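Local coordinates for putative lipoprotein (Parabacteroides distasonis, PDB 4FVS) that is of unknown function but probably binds a lipid or a similar hydrophobic ligand, at residues F6-T11 with I66-Q71; Y33-V38 with Q45-D50; N95-E100 with Y128-R133; N135-A140 with I168-P173. All blocks are in the same frame, centred on the assembly; numbering follows the deposited sequence.

Interaction 1: residues F6-T11 with I66-Q71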
loop_
_atom_site.group_PDB
_atom_site.type_symbol
_atom_site.label_atom_id
_atom_site.label_comp_id
_atom_site.label_asym_id
_atom_site.label_seq_id
_atom_site.Cartn_x
_atom_site.Cartn_y
_atom_site.Cartn_z
ATOM N N PHE A 6 9.801 11.805 0.158
ATOM C CA PHE A 6 9.069 10.961 -0.768
ATOM C C PHE A 6 9.060 9.519 -0.254
ATOM O O PHE A 6 10.098 8.857 -0.255
ATOM C CB PHE A 6 9.714 11.072 -2.157
ATOM C CG PHE A 6 8.766 10.904 -3.312
ATOM C CD1 PHE A 6 8.058 11.984 -3.809
ATOM C CD2 PHE A 6 8.613 9.669 -3.938
ATOM C CE1 PHE A 6 7.193 11.828 -4.890
ATOM C CE2 PHE A 6 7.746 9.517 -5.019
ATOM C CZ PHE A 6 7.043 10.595 -5.485
ATOM N N PHE A 7 7.891 9.031 0.203
ATOM C CA PHE A 7 7.777 7.677 0.735
ATOM C C PHE A 7 7.425 6.681 -0.388
ATOM O O PHE A 7 6.406 5.990 -0.325
ATOM C CB PHE A 7 6.758 7.627 1.882
ATOM C CG PHE A 7 7.204 8.446 3.066
ATOM C CD1 PHE A 7 8.236 8.006 3.886
ATOM C CD2 PHE A 7 6.613 9.673 3.344
ATOM C CE1 PHE A 7 8.656 8.765 4.970
ATOM C CE2 PHE A 7 7.041 10.434 4.427
ATOM C CZ PHE A 7 8.060 9.971 5.238
ATOM N N PHE A 8 8.295 6.604 -1.407
ATOM C CA PHE A 8 8.155 5.732 -2.564
ATOM C C PHE A 8 9.405 5.829 -3.422
ATOM O O PHE A 8 10.002 6.902 -3.415
ATOM C CB PHE A 8 6.913 6.152 -3.362
ATOM C CG PHE A 8 6.350 5.139 -4.332
ATOM C CD1 PHE A 8 5.654 4.022 -3.874
ATOM C CD2 PHE A 8 6.463 5.331 -5.702
ATOM C CE1 PHE A 8 5.129 3.096 -4.765
ATOM C CE2 PHE A 8 5.918 4.410 -6.593
ATOM C CZ PHE A 8 5.248 3.303 -6.118
ATOM N N PRO A 9 9.838 4.779 -4.180
ATOM C CA PRO A 9 11.034 4.929 -5.029
ATOM C C PRO A 9 10.845 6.069 -6.026
ATOM O O PRO A 9 9.735 6.268 -6.521
ATOM C CB PRO A 9 11.146 3.569 -5.714
ATOM C CG PRO A 9 10.477 2.649 -4.802
ATOM C CD PRO A 9 9.296 3.411 -4.304
ATOM N N GLN A 10 11.893 6.855 -6.265
ATOM C CA GLN A 10 11.775 8.024 -7.126
ATOM C C GLN A 10 12.877 8.066 -8.211
ATOM O O GLN A 10 13.090 9.123 -8.815
ATOM C CB GLN A 10 11.816 9.307 -6.259
ATOM C CG GLN A 10 13.006 9.376 -5.287
ATOM C CD GLN A 10 13.111 10.662 -4.508
ATOM O OE1 GLN A 10 12.280 11.570 -4.586
ATOM N NE2 GLN A 10 14.166 10.773 -3.734
ATOM N N THR A 11 13.558 6.928 -8.462
ATOM C CA THR A 11 14.605 6.850 -9.483
ATOM C C THR A 11 14.098 5.999 -10.637
ATOM O O THR A 11 13.672 4.871 -10.414
ATOM C CB THR A 11 15.913 6.321 -8.898
ATOM O OG1 THR A 11 16.334 7.197 -7.855
ATOM C CG2 THR A 11 17.018 6.200 -9.952
ATOM N N ILE A 66 0.749 2.731 -10.711
ATOM C CA ILE A 66 0.472 3.460 -9.487
ATOM C C ILE A 66 1.207 4.785 -9.521
ATOM O O ILE A 66 2.349 4.849 -9.984
ATOM C CB ILE A 66 0.813 2.612 -8.225
ATOM C CG1 ILE A 66 0.313 3.293 -6.932
ATOM C CG2 ILE A 66 2.285 2.235 -8.131
ATOM C CD1 ILE A 66 -0.300 2.372 -5.937
ATOM N N LYS A 67 0.521 5.862 -9.093
ATOM C CA LYS A 67 1.101 7.209 -9.063
ATOM C C LYS A 67 1.376 7.646 -7.619
ATOM O O LYS A 67 0.649 7.288 -6.707
ATOM C CB LYS A 67 0.212 8.235 -9.780
ATOM C CG LYS A 67 0.523 8.398 -11.256
ATOM C CD LYS A 67 0.013 9.739 -11.788
ATOM C CE LYS A 67 0.554 10.073 -13.167
ATOM N NZ LYS A 67 0.233 11.462 -13.584
ATOM N N ALA A 68 2.479 8.349 -7.428
ATOM C CA ALA A 68 2.916 8.916 -6.154
ATOM C C ALA A 68 3.381 10.323 -6.392
ATOM O O ALA A 68 4.024 10.576 -7.415
ATOM C CB ALA A 68 4.038 8.084 -5.542
ATOM N N TYR A 69 3.055 11.256 -5.485
ATOM C CA TYR A 69 3.501 12.632 -5.690
ATOM C C TYR A 69 3.639 13.431 -4.396
ATOM O O TYR A 69 3.065 13.083 -3.369
ATOM C CB TYR A 69 2.551 13.390 -6.653
ATOM C CG TYR A 69 1.113 13.415 -6.202
ATOM C CD1 TYR A 69 0.653 14.402 -5.334
ATOM C CD2 TYR A 69 0.198 12.479 -6.672
ATOM C CE1 TYR A 69 -0.674 14.434 -4.911
ATOM C CE2 TYR A 69 -1.132 12.499 -6.257
ATOM C CZ TYR A 69 -1.561 13.471 -5.361
ATOM O OH TYR A 69 -2.870 13.515 -4.931
ATOM N N CYS A 70 4.435 14.507 -4.493
ATOM C CA CYS A 70 4.644 15.569 -3.517
ATOM C C CYS A 70 3.948 16.820 -4.021
ATOM O O CYS A 70 4.140 17.203 -5.178
ATOM C CB CYS A 70 6.126 15.832 -3.265
ATOM S SG CYS A 70 6.811 14.936 -1.848
ATOM N N GLN A 71 3.134 17.448 -3.180
ATOM C CA GLN A 71 2.465 18.695 -3.504
ATOM C C GLN A 71 2.556 19.540 -2.314
ATOM O O GLN A 71 1.971 19.220 -1.286
ATOM C CB GLN A 71 0.997 18.522 -3.950
ATOM C CG GLN A 71 0.788 18.015 -5.376
ATOM C CD GLN A 71 0.182 19.056 -6.277
ATOM O OE1 GLN A 71 0.659 20.197 -6.362
ATOM N NE2 GLN A 71 -0.864 18.670 -7.002
#
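Residues F6-T11 cross strand 66-71 as an irregular loop and do not pair with it: the CA atoms of F6 and C70 lie 7.0 Å apart and those of F8 and A68 7.1 Å, the spacing of packed side chains and not of a beta ladder. F7 is the centre of an inverse gamma turn, accompanied by a weak hydrogen bond from F8 N to F6 O. Its own ring meets Y187, while those of F6 and F8 go to the strand. There the CB atoms of I66, A68 and C70 point toward the loop, whereas K67 and Y69 point away.

The F6 ring presents its edge to the backbone, with CZ 3.6 Å from A68 O, and its CD1 reaches C70 SG at 3.8 Å. That sulfur is 5.0 Å from the F6 ring centroid and 72° off the normal, an oblique sulfur-aromatic contact. C70 is also disulfide-bonded to C4, so the N-terminal segment is tied covalently to strand 60-71. This strand is one of the antiparallel strands of what is probably a LolA/LolB-like fold.

F8 holds CG anti to its backbone N (chi1 -162°), which brings CD2 to within 3.7 Å of A68 CB. Further along the same ring, CZ touches I66 CG2 at 3.7 Å. The A68 methyl is shared, since F6 CZ also approaches A68 CB at 3.9 Å. F75 and W16 meet F6 and F8 respectively, each pair edge-to-face.

Interaction 2: residues Y33-V38 with Q45-D50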
loop_
_atom_site.group_PDB
_atom_site.type_symbol
_atom_site.label_atom_id
_atom_site.label_comp_id
_atom_site.label_asym_id
_atom_site.label_seq_id
_atom_site.Cartn_x
_atom_site.Cartn_y
_atom_site.Cartn_z
ATOM N N TYR A 33 7.466 -4.389 -8.971
ATOM C CA TYR A 33 7.274 -2.999 -9.363
ATOM C C TYR A 33 8.464 -2.440 -10.086
ATOM O O TYR A 33 9.571 -2.973 -9.974
ATOM C CB TYR A 33 7.032 -2.116 -8.131
ATOM C CG TYR A 33 5.826 -2.419 -7.277
ATOM C CD1 TYR A 33 5.846 -3.459 -6.351
ATOM C CD2 TYR A 33 4.729 -1.564 -7.266
ATOM C CE1 TYR A 33 4.751 -3.710 -5.517
ATOM C CE2 TYR A 33 3.631 -1.800 -6.434
ATOM C CZ TYR A 33 3.656 -2.864 -5.547
ATOM O OH TYR A 33 2.588 -3.066 -4.716
ATOM N N GLN A 34 8.244 -1.321 -10.785
ATOM C CA GLN A 34 9.284 -0.594 -11.485
ATOM C C GLN A 34 8.895 0.871 -11.728
ATOM O O GLN A 34 7.820 1.131 -12.257
ATOM C CB GLN A 34 9.631 -1.254 -12.815
ATOM C CG GLN A 34 10.835 -0.562 -13.437
ATOM C CD GLN A 34 11.165 -1.067 -14.791
ATOM O OE1 GLN A 34 10.280 -1.357 -15.604
ATOM N NE2 GLN A 34 12.451 -1.097 -15.077
ATOM N N VAL A 35 9.790 1.815 -11.390
ATOM C CA VAL A 35 9.583 3.241 -11.659
ATOM C C VAL A 35 9.700 3.460 -13.175
ATOM O O VAL A 35 10.782 3.290 -13.737
ATOM C CB VAL A 35 10.554 4.153 -10.874
ATOM C CG1 VAL A 35 10.356 5.615 -11.255
ATOM C CG2 VAL A 35 10.403 3.956 -9.371
ATOM N N ASP A 36 8.586 3.797 -13.825
ATOM C CA ASP A 36 8.546 4.012 -15.261
ATOM C C ASP A 36 8.915 5.469 -15.596
ATOM O O ASP A 36 9.778 5.676 -16.443
ATOM C CB ASP A 36 7.163 3.637 -15.826
ATOM C CG ASP A 36 7.097 3.386 -17.329
ATOM O OD1 ASP A 36 8.125 3.603 -18.027
ATOM O OD2 ASP A 36 6.024 2.959 -17.808
ATOM N N GLU A 37 8.290 6.466 -14.932
ATOM C CA GLU A 37 8.570 7.886 -15.179
ATOM C C GLU A 37 8.635 8.708 -13.880
ATOM O O GLU A 37 7.866 8.476 -12.954
ATOM C CB GLU A 37 7.525 8.517 -16.126
ATOM C CG GLU A 37 7.620 8.090 -17.589
ATOM C CD GLU A 37 8.925 8.353 -18.326
ATOM O OE1 GLU A 37 9.548 9.416 -18.092
ATOM O OE2 GLU A 37 9.308 7.504 -19.165
ATOM N N VAL A 38 9.579 9.668 -13.836
ATOM C CA VAL A 38 9.792 10.617 -12.743
ATOM C C VAL A 38 9.749 12.028 -13.347
ATOM O O VAL A 38 10.442 12.296 -14.341
ATOM C CB VAL A 38 11.107 10.360 -11.951
ATOM C CG1 VAL A 38 11.215 11.294 -10.749
ATOM C CG2 VAL A 38 11.215 8.918 -11.494
ATOM N N GLN A 45 7.433 16.635 -6.703
ATOM C CA GLN A 45 7.759 15.555 -7.633
ATOM C C GLN A 45 6.574 14.640 -7.883
ATOM O O GLN A 45 5.763 14.453 -6.989
ATOM C CB GLN A 45 8.915 14.730 -7.054
ATOM C CG GLN A 45 9.698 13.935 -8.088
ATOM C CD GLN A 45 10.867 13.223 -7.474
ATOM O OE1 GLN A 45 11.989 13.265 -7.998
ATOM N NE2 GLN A 45 10.635 12.559 -6.346
ATOM N N GLU A 46 6.494 14.042 -9.080
ATOM C CA GLU A 46 5.465 13.063 -9.438
ATOM C C GLU A 46 6.160 11.813 -9.979
ATOM O O GLU A 46 7.107 11.932 -10.753
ATOM C CB GLU A 46 4.459 13.643 -10.444
ATOM C CG GLU A 46 3.176 12.832 -10.552
ATOM C CD GLU A 46 1.941 13.545 -11.087
ATOM O OE1 GLU A 46 2.065 14.691 -11.580
ATOM O OE2 GLU A 46 0.840 12.953 -10.998
ATOM N N VAL A 47 5.754 10.627 -9.516
ATOM C CA VAL A 47 6.359 9.354 -9.932
ATOM C C VAL A 47 5.258 8.395 -10.387
ATOM O O VAL A 47 4.231 8.273 -9.717
ATOM C CB VAL A 47 7.236 8.725 -8.807
ATOM C CG1 VAL A 47 7.604 7.275 -9.108
ATOM C CG2 VAL A 47 8.496 9.542 -8.571
ATOM N N GLU A 48 5.475 7.726 -11.529
ATOM C CA GLU A 48 4.558 6.725 -12.049
ATOM C C GLU A 48 5.308 5.378 -12.133
ATOM O O GLU A 48 6.335 5.282 -12.799
ATOM C CB GLU A 48 3.955 7.142 -13.411
ATOM C CG GLU A 48 2.820 6.222 -13.836
ATOM C CD GLU A 48 1.955 6.544 -15.029
ATOM O OE1 GLU A 48 1.036 7.359 -14.816
ATOM O OE2 GLU A 48 1.962 5.754 -16.003
ATOM N N ALA A 49 4.801 4.362 -11.442
ATOM C CA ALA A 49 5.398 3.034 -11.434
ATOM C C ALA A 49 4.436 1.967 -11.946
ATOM O O ALA A 49 3.229 2.086 -11.741
ATOM C CB ALA A 49 5.838 2.682 -10.030
ATOM N N ASP A 50 4.979 0.937 -12.628
ATOM C CA ASP A 50 4.230 -0.225 -13.108
ATOM C C ASP A 50 4.309 -1.327 -12.090
ATOM O O ASP A 50 5.315 -1.433 -11.385
ATOM C CB ASP A 50 4.738 -0.736 -14.467
ATOM C CG ASP A 50 4.268 0.093 -15.630
ATOM O OD1 ASP A 50 3.047 0.110 -15.885
ATOM O OD2 ASP A 50 5.126 0.689 -16.318
#
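E48 O carries the heaviest polar load, accepting from D36 N at 2.9 Å and from E37 N at 3.1 Å. Two successive residues facing one residue on the partner strand define a classic beta bulge, and the register shifts by one between V35 and E37. E48 N returns a bond to E37 O at 2.9 Å, almost straight at its hydrogen (174°). Before the bulge, Q34 and D50 form a hydrogen-bonded antiparallel pair, Q34 N to D50 O at 3.0 Å and D50 N to Q34 O at 2.9 Å.

The bulge also directs D36, whose CG is anti to its backbone N (chi1 -161°), so that its carboxylate crosses obliquely that of D50, with no bond between these two acceptors. On the other face V47 spreads its methyls: CG1 meets V35 CG1 at 3.9 Å with the side chains at about a right angle, and CG2 lies beside V38 CG1 at 3.9 Å. An alanine at V47 would lose both methyl contacts and would probably loosen the packing against V35, V38 and F6. The extended Q45 chain crosses V38 obliquely, OE1 nearest V38 CG1, while its NE2 is hydrogen-bonded to Q10.

The hairpin thus separates a face of V35, V38, V47 and A49, largely buried with W16, P9 and F6 against it, from an acidic one, where the D36 and D50 carboxylates would be expected to repel each other and perhaps raise the pKa of one.

Interaction 3: residues N95-E100 with Y128-R133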
loop_
_atom_site.group_PDB
_atom_site.type_symbol
_atom_site.label_atom_id
_atom_site.label_comp_id
_atom_site.label_asym_id
_atom_site.label_seq_id
_atom_site.Cartn_x
_atom_site.Cartn_y
_atom_site.Cartn_z
ATOM N N ASN A 95 -9.012 -8.441 -14.763
ATOM C CA ASN A 95 -10.170 -7.568 -15.011
ATOM C C ASN A 95 -10.529 -6.781 -13.764
ATOM O O ASN A 95 -11.285 -5.823 -13.842
ATOM C CB ASN A 95 -11.383 -8.364 -15.486
ATOM C CG ASN A 95 -11.190 -9.047 -16.805
ATOM O OD1 ASN A 95 -10.563 -8.504 -17.733
ATOM N ND2 ASN A 95 -11.763 -10.242 -16.910
ATOM N N VAL A 96 -9.978 -7.179 -12.618
ATOM C CA VAL A 96 -10.222 -6.526 -11.342
ATOM C C VAL A 96 -9.468 -5.188 -11.288
ATOM O O VAL A 96 -8.258 -5.132 -11.529
ATOM C CB VAL A 96 -9.853 -7.443 -10.173
ATOM C CG1 VAL A 96 -10.082 -6.751 -8.846
ATOM C CG2 VAL A 96 -10.652 -8.733 -10.236
ATOM N N ASP A 97 -10.209 -4.105 -11.014
ATOM C CA ASP A 97 -9.638 -2.771 -10.867
ATOM C C ASP A 97 -10.100 -2.156 -9.539
ATOM O O ASP A 97 -11.008 -2.681 -8.887
ATOM C CB ASP A 97 -9.992 -1.863 -12.060
ATOM C CG ASP A 97 -8.854 -0.929 -12.471
ATOM O OD1 ASP A 97 -8.037 -0.551 -11.593
ATOM O OD2 ASP A 97 -8.774 -0.584 -13.669
ATOM N N ILE A 98 -9.422 -1.087 -9.108
ATOM C CA ILE A 98 -9.748 -0.359 -7.885
ATOM C C ILE A 98 -9.842 1.117 -8.252
ATOM O O ILE A 98 -9.065 1.611 -9.076
ATOM C CB ILE A 98 -8.739 -0.647 -6.738
ATOM C CG1 ILE A 98 -8.781 -2.143 -6.333
ATOM C CG2 ILE A 98 -9.038 0.198 -5.526
ATOM C CD1 ILE A 98 -7.722 -2.642 -5.347
ATOM N N THR A 99 -10.848 1.812 -7.677
ATOM C CA THR A 99 -11.093 3.240 -7.904
ATOM C C THR A 99 -9.920 4.040 -7.352
ATOM O O THR A 99 -9.299 3.656 -6.351
ATOM C CB THR A 99 -12.421 3.673 -7.283
ATOM O OG1 THR A 99 -12.446 3.282 -5.916
ATOM C CG2 THR A 99 -13.621 3.080 -7.981
ATOM N N GLU A 100 -9.602 5.139 -8.031
ATOM C CA GLU A 100 -8.520 6.037 -7.669
ATOM C C GLU A 100 -8.915 6.875 -6.467
ATOM O O GLU A 100 -9.987 7.468 -6.452
ATOM C CB GLU A 100 -8.157 6.937 -8.863
ATOM C CG GLU A 100 -7.082 7.971 -8.568
ATOM C CD GLU A 100 -7.190 9.222 -9.415
ATOM O OE1 GLU A 100 -6.571 9.240 -10.503
ATOM O OE2 GLU A 100 -7.888 10.179 -8.994
ATOM N N TYR A 128 -13.696 -3.752 -8.301
ATOM C CA TYR A 128 -14.711 -4.228 -9.239
ATOM C C TYR A 128 -14.099 -4.911 -10.446
ATOM O O TYR A 128 -12.916 -4.734 -10.711
ATOM C CB TYR A 128 -15.565 -3.015 -9.723
ATOM C CG TYR A 128 -14.783 -1.956 -10.486
ATOM C CD1 TYR A 128 -14.091 -0.953 -9.817
ATOM C CD2 TYR A 128 -14.722 -1.971 -11.877
ATOM C CE1 TYR A 128 -13.332 -0.007 -10.509
ATOM C CE2 TYR A 128 -13.974 -1.025 -12.583
ATOM C CZ TYR A 128 -13.272 -0.047 -11.894
ATOM O OH TYR A 128 -12.537 0.889 -12.595
ATOM N N ASP A 129 -14.946 -5.589 -11.240
ATOM C CA ASP A 129 -14.594 -6.243 -12.492
ATOM C C ASP A 129 -14.843 -5.244 -13.633
ATOM O O ASP A 129 -15.980 -4.851 -13.859
ATOM C CB ASP A 129 -15.435 -7.545 -12.632
ATOM C CG ASP A 129 -15.256 -8.432 -13.868
ATOM O OD1 ASP A 129 -14.676 -7.958 -14.869
ATOM O OD2 ASP A 129 -15.757 -9.584 -13.849
ATOM N N LYS A 130 -13.776 -4.814 -14.329
ATOM C CA LYS A 130 -13.798 -3.880 -15.469
ATOM C C LYS A 130 -14.813 -4.289 -16.536
ATOM O O LYS A 130 -15.444 -3.413 -17.148
ATOM C CB LYS A 130 -12.400 -3.785 -16.131
ATOM C CG LYS A 130 -11.422 -2.860 -15.387
ATOM C CD LYS A 130 -10.022 -2.791 -16.018
ATOM C CE LYS A 130 -9.044 -3.788 -15.425
ATOM N NZ LYS A 130 -7.651 -3.544 -15.886
ATOM N N LYS A 131 -14.978 -5.621 -16.743
ATOM C CA LYS A 131 -15.863 -6.226 -17.746
ATOM C C LYS A 131 -17.308 -6.399 -17.224
ATOM O O LYS A 131 -18.242 -6.463 -18.044
ATOM C CB LYS A 131 -15.314 -7.587 -18.215
ATOM C CG LYS A 131 -13.857 -7.586 -18.707
ATOM C CD LYS A 131 -13.655 -7.133 -20.154
ATOM C CE LYS A 131 -12.209 -7.308 -20.568
ATOM N NZ LYS A 131 -12.017 -7.209 -22.046
ATOM N N ASN A 132 -17.495 -6.454 -15.883
ATOM C CA ASN A 132 -18.808 -6.593 -15.239
ATOM C C ASN A 132 -18.819 -5.791 -13.942
ATOM O O ASN A 132 -18.532 -6.333 -12.868
ATOM C CB ASN A 132 -19.148 -8.078 -14.988
ATOM C CG ASN A 132 -20.486 -8.314 -14.323
ATOM O OD1 ASN A 132 -21.424 -7.513 -14.439
ATOM N ND2 ASN A 132 -20.588 -9.413 -13.584
ATOM N N ARG A 133 -19.136 -4.485 -14.048
ATOM C CA ARG A 133 -19.141 -3.542 -12.925
ATOM C C ARG A 133 -20.260 -3.839 -11.899
ATOM O O ARG A 133 -20.248 -3.234 -10.831
ATOM C CB ARG A 133 -19.242 -2.098 -13.425
ATOM C CG ARG A 133 -17.912 -1.567 -13.978
ATOM C CD ARG A 133 -18.082 -0.168 -14.538
ATOM N NE ARG A 133 -16.817 0.493 -14.857
ATOM C CZ ARG A 133 -16.165 1.312 -14.034
ATOM N NH1 ARG A 133 -16.632 1.549 -12.808
ATOM N NH2 ARG A 133 -15.029 1.881 -14.419
HETATM O O HOH W 1 -6.113 -3.099 -12.970
#
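Three straight backbone bonds join the strand ends. D97 and Y128 exchange two, D97 N to Y128 O at 2.8 Å, nearly along the C=O axis, and Y128 N to D97 O at 3.0 Å. Beyond the ladder, K130 N bonds to N95 O at 2.7 Å, but arrives 28° out of the carbonyl plane.

The carboxylate of D97 is divided: OD1 accepts from I98 N through its anti lone pair, while OD2 has a long salt bridge, 3.9 Å, to K130 NZ. That ammonium also has weak bonds to T94 O and to a water, and the water donates to V96 O, which N62 ND2 reaches as well. T99 OG1 is bonded to K126 N. Beside these polar groups D97 CB makes an off-centre CH-pi contact, 4.2 Å from the centroid of the Y128 ring, and the R133 guanidinium lies over the rim of that ring, at CE2.

In the turn, D129 OD1 accepts from K131 N at 3.0 Å, and D129 O from N132 N at 3.0 Å. The first bond makes an Asx turn, the second closes a type I beta turn around K130 and K131. Together they begin the reversal between strands 123-129 and 132-154, which R133 continues to the D129-N135 pair, with the short strand 96-98 added along the edge of that hairpin.

Interaction 4: residues N135-A140 with I168-P173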
loop_
_atom_site.group_PDB
_atom_site.type_symbol
_atom_site.label_atom_id
_atom_site.label_comp_id
_atom_site.label_asym_id
_atom_site.label_seq_id
_atom_site.Cartn_x
_atom_site.Cartn_y
_atom_site.Cartn_z
ATOM N N ASN A 135 -20.295 -6.667 -10.483
ATOM C CA ASN A 135 -19.478 -7.447 -9.574
ATOM C C ASN A 135 -18.480 -6.471 -8.904
ATOM O O ASN A 135 -17.471 -6.084 -9.511
ATOM C CB ASN A 135 -18.806 -8.611 -10.335
ATOM C CG ASN A 135 -17.965 -9.545 -9.492
ATOM O OD1 ASN A 135 -17.820 -9.410 -8.256
ATOM N ND2 ASN A 135 -17.386 -10.531 -10.161
ATOM N N ARG A 136 -18.813 -6.026 -7.680
ATOM C CA ARG A 136 -17.990 -5.070 -6.940
ATOM C C ARG A 136 -18.049 -5.296 -5.418
ATOM O O ARG A 136 -18.907 -6.025 -4.911
ATOM C CB ARG A 136 -18.395 -3.594 -7.266
ATOM C CG ARG A 136 -19.679 -3.036 -6.606
ATOM C CD ARG A 136 -20.952 -3.605 -7.201
ATOM N NE ARG A 136 -22.152 -3.042 -6.587
ATOM C CZ ARG A 136 -23.385 -3.472 -6.833
ATOM N NH1 ARG A 136 -23.590 -4.468 -7.690
ATOM N NH2 ARG A 136 -24.424 -2.899 -6.243
ATOM N N LYS A 137 -17.110 -4.633 -4.714
ATOM C CA LYS A 137 -16.928 -4.594 -3.268
ATOM C C LYS A 137 -16.497 -3.223 -2.858
ATOM O O LYS A 137 -15.650 -2.613 -3.517
ATOM C CB LYS A 137 -15.864 -5.612 -2.779
ATOM C CG LYS A 137 -16.293 -7.052 -2.601
ATOM C CD LYS A 137 -15.108 -7.874 -2.069
ATOM C CE LYS A 137 -15.376 -9.361 -1.995
ATOM N NZ LYS A 137 -14.146 -10.120 -1.638
ATOM N N ASP A 138 -17.039 -2.748 -1.743
ATOM C CA ASP A 138 -16.630 -1.506 -1.097
ATOM C C ASP A 138 -15.575 -1.806 -0.076
ATOM O O ASP A 138 -15.728 -2.775 0.669
ATOM C CB ASP A 138 -17.819 -0.823 -0.402
ATOM C CG ASP A 138 -18.712 -0.001 -1.271
ATOM O OD1 ASP A 138 -18.196 0.932 -1.934
ATOM O OD2 ASP A 138 -19.943 -0.191 -1.184
HETATM N N MSE A 139 -14.527 -0.988 -0.002
HETATM C CA MSE A 139 -13.521 -1.162 1.035
HETATM C C MSE A 139 -13.205 0.178 1.618
HETATM O O MSE A 139 -12.788 1.082 0.889
HETATM C CB MSE A 139 -12.270 -1.860 0.514
HETATM C CG MSE A 139 -12.602 -3.147 -0.227
HETATM SE SE MSE A 139 -11.097 -4.215 -0.568
HETATM C CE MSE A 139 -10.748 -4.817 1.197
ATOM N N ALA A 140 -13.487 0.338 2.919
ATOM C CA ALA A 140 -13.262 1.580 3.635
ATOM C C ALA A 140 -12.032 1.482 4.532
ATOM O O ALA A 140 -11.978 0.642 5.423
ATOM C CB ALA A 140 -14.488 1.939 4.451
ATOM N N ILE A 168 -10.215 -1.315 8.560
ATOM C CA ILE A 168 -10.802 -1.653 7.259
ATOM C C ILE A 168 -12.191 -2.262 7.491
ATOM O O ILE A 168 -12.455 -2.889 8.520
ATOM C CB ILE A 168 -9.881 -2.573 6.372
ATOM C CG1 ILE A 168 -10.454 -2.770 4.948
ATOM C CG2 ILE A 168 -9.535 -3.915 7.027
ATOM C CD1 ILE A 168 -9.441 -2.833 3.910
ATOM N N ALA A 169 -13.080 -2.012 6.538
ATOM C CA ALA A 169 -14.438 -2.538 6.486
ATOM C C ALA A 169 -14.741 -2.860 5.043
ATOM O O ALA A 169 -14.515 -2.004 4.197
ATOM C CB ALA A 169 -15.424 -1.543 7.071
ATOM N N THR A 170 -15.154 -4.115 4.740
ATOM C CA THR A 170 -15.411 -4.606 3.381
ATOM C C THR A 170 -16.879 -5.066 3.253
ATOM O O THR A 170 -17.306 -6.016 3.923
ATOM C CB THR A 170 -14.418 -5.727 3.022
ATOM O OG1 THR A 170 -13.091 -5.307 3.338
ATOM C CG2 THR A 170 -14.490 -6.144 1.562
ATOM N N ARG A 171 -17.630 -4.359 2.371
ATOM C CA ARG A 171 -19.036 -4.558 2.005
ATOM C C ARG A 171 -19.158 -5.134 0.610
ATOM O O ARG A 171 -18.359 -4.803 -0.260
ATOM C CB ARG A 171 -19.815 -3.247 2.062
ATOM C CG ARG A 171 -19.921 -2.671 3.446
ATOM C CD ARG A 171 -20.570 -1.317 3.429
ATOM N NE ARG A 171 -22.022 -1.437 3.424
ATOM C CZ ARG A 171 -22.787 -1.221 2.361
ATOM N NH1 ARG A 171 -22.240 -0.863 1.199
ATOM N NH2 ARG A 171 -24.104 -1.351 2.448
ATOM N N SER A 172 -20.166 -5.989 0.394
ATOM C CA SER A 172 -20.391 -6.647 -0.885
ATOM C C SER A 172 -21.876 -6.920 -1.102
ATOM O O SER A 172 -22.559 -7.298 -0.139
ATOM C CB SER A 172 -19.608 -7.949 -0.962
ATOM O OG SER A 172 -19.805 -8.570 -2.221
ATOM N N PRO A 173 -22.391 -6.764 -2.358
ATOM C CA PRO A 173 -23.813 -7.035 -2.605
ATOM C C PRO A 173 -24.187 -8.479 -2.287
ATOM O O PRO A 173 -25.323 -8.721 -1.863
ATOM C CB PRO A 173 -23.989 -6.723 -4.099
ATOM C CG PRO A 173 -22.654 -6.743 -4.680
ATOM C CD PRO A 173 -21.724 -6.302 -3.593
#
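The long hairpin of strands 132-154 and 157-171 ends here, away from its connecting turn, as a regular antiparallel ladder whose short segments run at 162° to each other. D138 and R171 are a hydrogen-bonded pair, with D138 N to R171 O at 2.9 Å and R171 N to D138 O at 3.0 Å. A140 and A169 repeat the pattern, A140 N meeting A169 O at 2.9 Å.

On the face of D138 and R171 the side chains lie alongside one another, and D138 OD2 approaches the guanidinium in its plane, at the edge, 3.4 Å from R171 NH1. D138 OD1 has a second cation in K126. Nearby, P173 CG sits over one face of the R136 guanidinium, offset to its rim; R136 NH1 is hydrogen-bonded to K134 O.

The opposite face carries M139 (selenomethionine), bent at chi3 (72°) so that CE reaches I168 CD1 at 3.6 Å and lies against T170 OG1. T170 CG2, anti to its backbone N, touches M139 CG at 4.0 Å and K137 CD at 4.1 Å. A glycine at T170 would remove these contacts and would probably leave M139 and the K137 stem less firmly held. Charge pairing at D138 and R171 therefore adds to the backbone bonds on that face, mainly van der Waals contact at M139, T170 and I168 on the other.

How the interactions relate
Interaction 1 is the most buried of the four, an aromatic contact of a loop with one strand, whereas interactions 3 and 4 lie at the surface and interaction 2 is intermediate. Interactions 1 and 2 abut, centres about 7 Å apart: strand 60-71 pairs with strand 44-54 through A68 O and V47 N, and F6 packs on V47, so the valine face of the hairpin and the loop share one core. Interactions 3 and 4 share strand 132-154 and are joined by the D129-N135 backbone bond. Interaction 4 sits across the chain's centre from interaction 1, about 27 Å between centres. Ladders hold 2, 3 and 4, with like charges adjoining in 2 and opposite charges in 3 and 4.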